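Long-range contact in VWFA domain-containing protein (PDB 3IBS), which is of unknown function but carries a von Willebrand factor type A domain that binds a magnesium ion, in a protein probably anchored in the cell membrane: residues L18-S23 with S32-A37. Residues are numbered along the deposited sequence; the frame is centred on the assembly and turned at random.
Sequences LDISNS and SRLEKA. With MG (magnesium ion), chain I.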
loop_
_atom_site.group_PDB
_atom_site.type_symbol
_atom_site.label_atom_id
_atom_site.label_comp_id
_atom_site.label_asym_id
_atom_site.label_seq_id
_atom_site.Cartn_x
_atom_site.Cartn_y
_atom_site.Cartn_z
ATOM N N LEU A 18 -5.317 16.730 -17.692
ATOM C CA LEU A 18 -4.670 15.752 -16.827
ATOM C C LEU A 18 -5.162 15.880 -15.379
ATOM O O LEU A 18 -5.037 16.930 -14.749
ATOM C CB LEU A 18 -3.148 15.927 -16.905
ATOM C CG LEU A 18 -2.257 15.109 -15.958
ATOM C CD1 LEU A 18 -2.457 13.584 -16.159
ATOM C CD2 LEU A 18 -0.774 15.512 -16.175
ATOM N N ASP A 19 -5.678 14.778 -14.860
ATOM C CA ASP A 19 -6.031 14.633 -13.452
ATOM C C ASP A 19 -4.757 14.712 -12.619
ATOM O O ASP A 19 -3.846 13.905 -12.811
ATOM C CB ASP A 19 -6.714 13.259 -13.256
ATOM C CG ASP A 19 -7.386 13.108 -11.889
ATOM O OD1 ASP A 19 -6.880 13.686 -10.899
ATOM O OD2 ASP A 19 -8.423 12.395 -11.799
ATOM N N ILE A 20 -4.680 15.699 -11.715
ATOM C CA ILE A 20 -3.581 15.792 -10.756
ATOM C C ILE A 20 -4.065 15.703 -9.282
ATOM O O ILE A 20 -3.384 16.155 -8.352
ATOM C CB ILE A 20 -2.699 17.055 -10.976
ATOM C CG1 ILE A 20 -3.480 18.359 -10.695
ATOM C CG2 ILE A 20 -2.053 17.008 -12.385
ATOM C CD1 ILE A 20 -2.561 19.621 -10.406
ATOM N N SER A 21 -5.237 15.124 -9.065
ATOM C CA SER A 21 -5.698 14.866 -7.692
ATOM C C SER A 21 -4.788 13.824 -6.998
ATOM O O SER A 21 -3.998 13.144 -7.670
ATOM C CB SER A 21 -7.152 14.401 -7.679
ATOM O OG SER A 21 -7.286 13.125 -8.262
ATOM N N ASN A 22 -4.907 13.730 -5.667
ATOM C CA ASN A 22 -4.067 12.859 -4.829
ATOM C C ASN A 22 -4.061 11.403 -5.260
ATOM O O ASN A 22 -3.038 10.730 -5.165
ATOM C CB ASN A 22 -4.507 12.953 -3.347
ATOM C CG ASN A 22 -4.270 14.333 -2.763
ATOM O OD1 ASN A 22 -3.343 15.031 -3.177
ATOM N ND2 ASN A 22 -5.103 14.734 -1.800
ATOM N N SER A 23 -5.203 10.923 -5.753
ATOM C CA SER A 23 -5.305 9.528 -6.181
ATOM C C SER A 23 -4.311 9.180 -7.322
ATOM O O SER A 23 -3.964 8.012 -7.518
ATOM C CB SER A 23 -6.743 9.217 -6.613
ATOM O OG SER A 23 -7.121 10.110 -7.655
ATOM N N SER A 32 4.085 5.960 -11.106
ATOM C CA SER A 32 2.817 6.286 -10.440
ATOM C C SER A 32 1.837 6.582 -11.569
ATOM O O SER A 32 2.258 6.669 -12.721
ATOM C CB SER A 32 2.951 7.535 -9.552
ATOM O OG SER A 32 3.223 8.715 -10.326
ATOM N N ARG A 33 0.550 6.736 -11.249
ATOM C CA ARG A 33 -0.446 7.066 -12.249
ATOM C C ARG A 33 -0.064 8.383 -12.919
ATOM O O ARG A 33 -0.114 8.500 -14.136
ATOM C CB ARG A 33 -1.840 7.169 -11.633
ATOM C CG ARG A 33 -2.383 5.837 -11.098
ATOM C CD ARG A 33 -3.763 6.006 -10.538
ATOM N NE ARG A 33 -4.216 4.771 -9.889
ATOM C CZ ARG A 33 -5.320 4.673 -9.163
ATOM N NH1 ARG A 33 -6.111 5.739 -9.003
ATOM N NH2 ARG A 33 -5.635 3.503 -8.596
ATOM N N LEU A 34 0.312 9.373 -12.115
ATOM C CA LEU A 34 0.638 10.685 -12.651
ATOM C C LEU A 34 1.928 10.672 -13.478
ATOM O O LEU A 34 1.988 11.275 -14.556
ATOM C CB LEU A 34 0.770 11.715 -11.518
ATOM C CG LEU A 34 1.099 13.142 -11.935
ATOM C CD1 LEU A 34 0.173 13.674 -13.060
ATOM C CD2 LEU A 34 1.067 14.070 -10.720
ATOM N N GLU A 35 2.958 10.012 -12.963
ATOM C CA GLU A 35 4.266 10.042 -13.635
ATOM C C GLU A 35 4.236 9.238 -14.949
ATOM O O GLU A 35 4.851 9.634 -15.944
ATOM C CB GLU A 35 5.389 9.621 -12.680
ATOM C CG GLU A 35 6.768 10.100 -13.070
ATOM C CD GLU A 35 6.889 11.637 -13.144
ATOM O OE1 GLU A 35 7.759 12.092 -13.902
ATOM O OE2 GLU A 35 6.121 12.386 -12.471
ATOM N N LYS A 36 3.498 8.132 -14.946
ATOM C CA LYS A 36 3.186 7.378 -16.161
ATOM C C LYS A 36 2.412 8.248 -17.160
ATOM O O LYS A 36 2.722 8.255 -18.355
ATOM C CB LYS A 36 2.376 6.123 -15.822
ATOM C CG LYS A 36 1.831 5.330 -17.058
ATOM C CD LYS A 36 2.966 4.697 -17.853
ATOM C CE LYS A 36 2.458 3.894 -19.057
ATOM N NZ LYS A 36 3.568 3.012 -19.600
ATOM N N ALA A 37 1.423 8.997 -16.687
ATOM C CA ALA A 37 0.715 9.914 -17.584
ATOM C C ALA A 37 1.669 10.928 -18.226
ATOM O O ALA A 37 1.564 11.224 -19.401
ATOM C CB ALA A 37 -0.389 10.646 -16.832
HETATM MG MG MG I . -8.606 11.561 -7.575
HETATM O O HOH W 1 -9.159 11.206 -9.485
HETATM O O HOH W 2 -7.961 11.927 -5.638
HETATM O O HOH W 3 -9.945 10.123 -6.897
HETATM O O HOH W 4 -10.039 13.073 -7.302
#
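The metal-binding DxSxS turn of a von Willebrand A domain, at the end of strand 13-19, rests here on the first turn of helix 33-46. Magnesium takes Ser21 OG at 2.2 Å and Ser23 OG at 2.1 Å, with four waters completing six ligands. Asp19 does not touch the ion: its OD2 accepts from a metal-bound water and is also hydrogen-bonded to Thr119, while OD1 takes both Ser21 N, in an Asx turn, and Ser21 OG at 2.7 Å, the latter on its syn lone pair. That grip fixes the rotation of the Ser21 hydroxyl. Behind the site, Leu34 CD1 is the apolar hub. Leu18 crosses Leu34 at about a right angle, its CD2 lying 3.7 Å from Leu34 CD1, and its other methyl, CD1, sits 3.7 Å from Ala37 CB; Ile20 CG2 flanks Leu34 more loosely. An alanine in place of Leu18 would probably loosen the helix against the strand, since both methyl contacts would go. Arg33, extended from CG to NE, passes Ser23 O and forms salt bridges with Asp28 and Asp120, the latter also hydrogen-bonded to Ser23 OG. The DxSxS turn, backed by the helix, is characteristic of the MIDAS, the metal-ion-dependent adhesion site of this Rossmann-like fold.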